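Side-chain contacts in thrombospondin related anonymous protein (Plasmodium falciparum, PDB 4F1J), which probably mediates adhesion of the malaria parasite to host cells through a magnesium-binding von Willebrand factor type A domain, the part present here: residues K35-L40 with E73-I78; H48-I53 with L98-K103. All coordinates share one frame; numbering follows the deposited sequence.

Both contacts lie within the von Willebrand factor type A domain, their centres about 16 Å apart; contact 2 is buried and contact 1 only partly. Strand 47-54 takes part in contact 2, and through Leu49 it also touches contact 1. Contact 1 joins two helices on one face of the sheet; contact 2 joins that strand to helix 94-106 on the other face. Leu49 CD2 lies 3.8 Å from Ile37 CD1 and 4.0 Å from Ala75 CB. Neighbouring Tyr50 faces helix 94-106. Contact 1 is remote from the metal sites. In contact 2 the side chain of Gln100 is about 9 Å from both a bound magnesium ion and the side chain of Ser95, which binds magnesium with Asp131.

Contact 1 (K35-L40 with E73-I78); sequences KLIQQL and EKALII
Ile37 and Leu76 carry this contact between helix 22-38 and helix 72-80. The closest approach is methyl to methyl, with Ile37 CG2 3.8 Å from Leu76 CD2. The same CD2 also lies 4.0 Å from Ile37 CB, so one leucine branch rests against the branch point of the isoleucine. The two side chains run past each other in opposite directions. With Ile37 CG1 beside the backbone N (chi1 -72°), CG2 is left anti to that N and meets helix 72-80. Ala75 adds a smaller surface: its CB is 4.2 Å from Ile37 CG2. This inner part is closed further by Leu49 of strand 47-54, which touches both Ile37 and Ala75.

The outer side is looser. Gln38 is exposed and offers only its aliphatic part, with CG 4.3 Å from Leu76 CD1. No hydrogen bond joins the two segments. The Gln39 side chain folds back toward helix 22-38, where NE2 donates to Lys35 O at 3.0 Å, with that oxygen close to the amide plane. Lys72 of helix 72-80, just before segment 73-78, bonds through NZ to Gln38 O and adds a polar tie between the helices.

Apolar side chains thus join two helices on one face of the central sheet, as in the three-layer alpha/beta Rossmann-like fold of von Willebrand factor type A domains.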
loop_
_atom_site.group_PDB
_atom_site.type_symbol
_atom_site.label_atom_id
_atom_site.label_comp_id
_atom_site.label_asym_id
_atom_site.label_seq_id
_atom_site.Cartn_x
_atom_site.Cartn_y
_atom_site.Cartn_z
ATOM N N LYS A 35 10.016 6.158 -3.550
ATOM C CA LYS A 35 9.741 7.465 -2.982
ATOM C C LYS A 35 8.774 7.360 -1.790
ATOM O O LYS A 35 8.897 8.090 -0.831
ATOM C CB LYS A 35 9.188 8.427 -4.051
ATOM C CG LYS A 35 9.099 9.872 -3.569
ATOM C CD LYS A 35 9.105 10.863 -4.677
ATOM C CE LYS A 35 9.004 12.300 -4.127
ATOM N NZ LYS A 35 9.039 13.346 -5.195
ATOM N N LEU A 36 7.823 6.439 -1.838
ATOM C CA LEU A 36 6.900 6.256 -0.721
ATOM C C LEU A 36 7.695 5.862 0.520
ATOM O O LEU A 36 7.531 6.467 1.606
ATOM C CB LEU A 36 5.875 5.172 -1.084
ATOM C CG LEU A 36 4.827 4.778 -0.031
ATOM C CD1 LEU A 36 3.686 4.100 -0.790
ATOM C CD2 LEU A 36 5.299 3.855 1.124
ATOM N N ILE A 37 8.582 4.890 0.348
ATOM C CA ILE A 37 9.438 4.406 1.431
ATOM C C ILE A 37 10.335 5.514 1.959
ATOM O O ILE A 37 10.566 5.613 3.167
ATOM C CB ILE A 37 10.215 3.161 0.997
ATOM C CG1 ILE A 37 9.221 1.991 0.913
ATOM C CG2 ILE A 37 11.422 2.867 1.946
ATOM C CD1 ILE A 37 9.710 0.780 0.158
ATOM N N GLN A 38 10.765 6.408 1.075
ATOM C CA GLN A 38 11.519 7.583 1.533
ATOM C C GLN A 38 10.731 8.545 2.447
ATOM O O GLN A 38 11.341 9.366 3.121
ATOM C CB GLN A 38 12.079 8.347 0.351
ATOM C CG GLN A 38 13.165 7.584 -0.326
ATOM C CD GLN A 38 13.676 8.276 -1.551
ATOM O OE1 GLN A 38 12.904 8.842 -2.325
ATOM N NE2 GLN A 38 14.993 8.232 -1.744
ATOM N N GLN A 39 9.397 8.436 2.473
ATOM C CA GLN A 39 8.570 9.245 3.341
ATOM C C GLN A 39 8.470 8.680 4.749
ATOM O O GLN A 39 7.817 9.285 5.572
ATOM C CB GLN A 39 7.142 9.370 2.795
ATOM C CG GLN A 39 7.043 9.841 1.322
ATOM C CD GLN A 39 7.879 11.068 1.045
ATOM O OE1 GLN A 39 7.714 12.111 1.700
ATOM N NE2 GLN A 39 8.770 10.970 0.064
ATOM N N LEU A 40 9.056 7.516 4.991
ATOM C CA LEU A 40 8.872 6.782 6.251
ATOM C C LEU A 40 10.128 6.797 7.089
ATOM O O LEU A 40 11.214 6.476 6.587
ATOM C CB LEU A 40 8.556 5.318 5.962
ATOM C CG LEU A 40 7.456 5.032 4.927
ATOM C CD1 LEU A 40 7.353 3.523 4.710
ATOM C CD2 LEU A 40 6.155 5.613 5.374
ATOM N N GLU A 73 17.478 1.875 3.585
ATOM C CA GLU A 73 18.396 1.409 2.530
ATOM C C GLU A 73 18.175 -0.050 2.134
ATOM O O GLU A 73 18.178 -0.379 0.952
ATOM C CB GLU A 73 19.847 1.626 2.959
ATOM C CG GLU A 73 20.213 3.115 3.062
ATOM N N LYS A 74 17.948 -0.924 3.114
ATOM C CA LYS A 74 17.687 -2.320 2.836
ATOM C C LYS A 74 16.328 -2.524 2.133
ATOM O O LYS A 74 16.216 -3.340 1.225
ATOM C CB LYS A 74 17.812 -3.170 4.100
ATOM C CG LYS A 74 19.274 -3.258 4.592
ATOM C CD LYS A 74 19.404 -3.975 5.925
ATOM C CE LYS A 74 20.879 -4.222 6.281
ATOM N NZ LYS A 74 21.014 -5.344 7.254
ATOM N N ALA A 75 15.317 -1.768 2.545
ATOM C CA ALA A 75 13.994 -1.846 1.926
ATOM C C ALA A 75 14.068 -1.407 0.464
ATOM O O ALA A 75 13.480 -2.035 -0.414
ATOM C CB ALA A 75 12.993 -0.993 2.701
ATOM N N LEU A 76 14.832 -0.357 0.208
ATOM C CA LEU A 76 14.947 0.199 -1.150
ATOM C C LEU A 76 15.654 -0.752 -2.125
ATOM O O LEU A 76 15.279 -0.801 -3.301
ATOM C CB LEU A 76 15.632 1.569 -1.125
ATOM C CG LEU A 76 14.810 2.702 -0.506
ATOM C CD1 LEU A 76 15.606 4.017 -0.373
ATOM C CD2 LEU A 76 13.516 2.929 -1.273
ATOM N N ILE A 77 16.667 -1.492 -1.659
ATOM C CA ILE A 77 17.301 -2.581 -2.443
ATOM C C ILE A 77 16.276 -3.605 -2.920
ATOM O O ILE A 77 16.286 -4.055 -4.088
ATOM C CB ILE A 77 18.340 -3.381 -1.599
ATOM C CG1 ILE A 77 19.652 -2.618 -1.480
ATOM C CG2 ILE A 77 18.593 -4.779 -2.193
ATOM C CD1 ILE A 77 20.608 -3.250 -0.485
ATOM N N ILE A 78 15.386 -4.007 -2.009
ATOM C CA ILE A 78 14.403 -5.014 -2.338
ATOM C C ILE A 78 13.394 -4.459 -3.332
ATOM O O ILE A 78 13.017 -5.147 -4.294
ATOM C CB ILE A 78 13.717 -5.591 -1.086
ATOM C CG1 ILE A 78 14.726 -6.362 -0.243
ATOM C CG2 ILE A 78 12.507 -6.478 -1.475
ATOM C CD1 ILE A 78 14.262 -6.611 1.181
#

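Contact 2 (H48-I53 with L98-K103); sequences HLYANI and LLQVRK. With SO4 (sulfate ion), chain F.
A strand-to-helix interface in the alpha/beta sandwich of the von Willebrand factor type A domain brings Tyr50 and Asn52 of strand 47-54 up to Gln100 of helix 94-106. Both meet the same atom. Tyr50 OH lies 3.7 Å from Gln100 CB, and Asn52 ND2 lies 4.1 Å from it. Tyr50 extends with its ring carbon CG anti to the backbone N (chi1 161°), which carries the hydroxyl out to the helix. The planes of the Asn52 and Gln100 amides are 54° apart.

Asn52 ND2 donates to Tyr50 OH at 3.0 Å, with an N-H...O angle of 153°. The donor nitrogen sits at the ring edge, in its plane. Gln100 bends at chi2, and its amide leads away from the strand. NE2 bonds to Asp96 O within the helix. His104 meets the Tyr50 ring at a steep angle.

Arg102 takes no part in the contact with the strand. Its NE forms a salt bridge with Glu135 of helix 129-141, and its NH1 makes a weak bond to a sulfate, probably from the crystallisation liquor, at 3.1 Å from O2.

No hydrogen bond crosses between strand and helix here. The Asn52 amide nitrogen and the Tyr50 hydroxyl, both on buried residues, pair within the strand. The contact to the helix is therefore van der Waals packing against Gln100 CB, while the Gln100 amide is held by its own helix.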
loop_
_atom_site.group_PDB
_atom_site.type_symbol
_atom_site.label_atom_id
_atom_site.label_comp_id
_atom_site.label_asym_id
_atom_site.label_seq_id
_atom_site.Cartn_x
_atom_site.Cartn_y
_atom_site.Cartn_z
ATOM N N HIS A 48 7.623 0.187 10.991
ATOM C CA HIS A 48 8.087 -1.087 10.497
ATOM C C HIS A 48 7.272 -1.376 9.232
ATOM O O HIS A 48 6.033 -1.454 9.288
ATOM C CB HIS A 48 7.831 -2.236 11.474
ATOM C CG HIS A 48 8.618 -2.169 12.752
ATOM N ND1 HIS A 48 8.782 -3.270 13.570
ATOM C CD2 HIS A 48 9.246 -1.143 13.379
ATOM C CE1 HIS A 48 9.498 -2.930 14.630
ATOM N NE2 HIS A 48 9.781 -1.645 14.546
ATOM N N LEU A 49 7.984 -1.581 8.124
ATOM C CA LEU A 49 7.389 -1.869 6.829
ATOM C C LEU A 49 7.203 -3.341 6.552
ATOM O O LEU A 49 8.067 -4.166 6.831
ATOM C CB LEU A 49 8.290 -1.289 5.722
ATOM C CG LEU A 49 7.810 -1.438 4.280
ATOM C CD1 LEU A 49 6.593 -0.562 4.023
ATOM C CD2 LEU A 49 9.012 -1.070 3.377
ATOM N N TYR A 50 6.053 -3.652 5.941
ATOM C CA TYR A 50 5.790 -4.931 5.285
ATOM C C TYR A 50 5.461 -4.569 3.846
ATOM O O TYR A 50 4.894 -3.516 3.580
ATOM C CB TYR A 50 4.588 -5.612 5.908
ATOM C CG TYR A 50 3.942 -6.702 5.050
ATOM C CD1 TYR A 50 2.959 -6.388 4.091
ATOM C CD2 TYR A 50 4.340 -8.032 5.185
ATOM C CE1 TYR A 50 2.356 -7.403 3.340
ATOM C CE2 TYR A 50 3.762 -9.040 4.399
ATOM C CZ TYR A 50 2.778 -8.708 3.485
ATOM O OH TYR A 50 2.201 -9.734 2.730
ATOM N N ALA A 51 5.829 -5.434 2.919
ATOM C CA ALA A 51 5.474 -5.187 1.516
ATOM C C ALA A 51 5.114 -6.471 0.833
ATOM O O ALA A 51 5.778 -7.494 1.005
ATOM C CB ALA A 51 6.620 -4.467 0.747
ATOM N N ASN A 52 4.034 -6.420 0.068
ATOM C CA ASN A 52 3.750 -7.469 -0.904
ATOM C C ASN A 52 3.429 -6.881 -2.252
ATOM O O ASN A 52 3.157 -5.683 -2.361
ATOM C CB ASN A 52 2.705 -8.511 -0.438
ATOM C CG ASN A 52 1.260 -8.014 -0.379
ATOM O OD1 ASN A 52 0.810 -7.210 -1.194
ATOM N ND2 ASN A 52 0.503 -8.545 0.589
ATOM N N ILE A 53 3.540 -7.723 -3.276
ATOM C CA ILE A 53 2.989 -7.394 -4.590
ATOM C C ILE A 53 1.774 -8.277 -4.791
ATOM O O ILE A 53 1.702 -9.383 -4.220
ATOM C CB ILE A 53 4.008 -7.577 -5.708
ATOM C CG1 ILE A 53 4.601 -8.985 -5.687
ATOM C CG2 ILE A 53 5.131 -6.523 -5.569
ATOM C CD1 ILE A 53 5.559 -9.290 -6.856
ATOM N N LEU A 98 -4.974 -8.294 0.982
ATOM C CA LEU A 98 -5.571 -7.877 2.272
ATOM C C LEU A 98 -5.646 -9.066 3.251
ATOM O O LEU A 98 -5.424 -8.914 4.466
ATOM C CB LEU A 98 -6.961 -7.284 2.036
ATOM C CG LEU A 98 -7.036 -5.950 1.293
ATOM C CD1 LEU A 98 -8.509 -5.678 0.880
ATOM C CD2 LEU A 98 -6.451 -4.808 2.150
ATOM N N LEU A 99 -5.969 -10.240 2.724
ATOM C CA LEU A 99 -5.951 -11.473 3.520
ATOM C C LEU A 99 -4.582 -11.718 4.191
ATOM O O LEU A 99 -4.506 -12.134 5.343
ATOM C CB LEU A 99 -6.341 -12.675 2.665
ATOM C CG LEU A 99 -6.251 -14.062 3.331
ATOM C CD1 LEU A 99 -7.091 -14.135 4.593
ATOM C CD2 LEU A 99 -6.683 -15.092 2.314
ATOM N N GLN A 100 -3.494 -11.438 3.489
ATOM C CA GLN A 100 -2.151 -11.662 4.073
ATOM C C GLN A 100 -1.934 -10.743 5.257
ATOM O O GLN A 100 -1.319 -11.146 6.258
ATOM C CB GLN A 100 -1.056 -11.461 3.043
ATOM C CG GLN A 100 -1.165 -12.389 1.821
ATOM C CD GLN A 100 -1.529 -13.815 2.162
ATOM O OE1 GLN A 100 -0.828 -14.487 2.935
ATOM N NE2 GLN A 100 -2.654 -14.290 1.632
ATOM N N VAL A 101 -2.441 -9.513 5.157
ATOM C CA VAL A 101 -2.378 -8.586 6.293
ATOM C C VAL A 101 -3.170 -9.143 7.485
ATOM O O VAL A 101 -2.680 -9.166 8.613
ATOM C CB VAL A 101 -2.869 -7.209 5.933
ATOM C CG1 VAL A 101 -2.926 -6.318 7.178
ATOM C CG2 VAL A 101 -1.945 -6.594 4.855
ATOM N N ARG A 102 -4.393 -9.602 7.224
ATOM C CA ARG A 102 -5.213 -10.149 8.296
ATOM C C ARG A 102 -4.563 -11.379 8.908
ATOM O O ARG A 102 -4.746 -11.622 10.081
ATOM C CB ARG A 102 -6.625 -10.447 7.776
ATOM C CG ARG A 102 -7.653 -10.842 8.862
ATOM C CD ARG A 102 -9.073 -10.777 8.295
ATOM N NE ARG A 102 -9.279 -11.731 7.218
ATOM C CZ ARG A 102 -9.784 -12.950 7.364
ATOM N NH1 ARG A 102 -10.106 -13.400 8.562
ATOM N NH2 ARG A 102 -9.946 -13.734 6.304
ATOM N N LYS A 103 -3.776 -12.148 8.134
ATOM C CA LYS A 103 -3.074 -13.314 8.695
ATOM C C LYS A 103 -1.993 -12.858 9.687
ATOM O O LYS A 103 -1.810 -13.498 10.724
ATOM C CB LYS A 103 -2.484 -14.204 7.589
ATOM C CG LYS A 103 -3.504 -15.046 6.870
ATOM C CD LYS A 103 -2.880 -15.692 5.642
HETATM S S SO4 F . -10.783 -12.277 11.752
HETATM O O1 SO4 F . -10.672 -10.871 11.387
HETATM O O2 SO4 F . -9.497 -12.948 11.578
HETATM O O3 SO4 F . -11.189 -12.405 13.142
HETATM O O4 SO4 F . -11.811 -12.902 10.925
#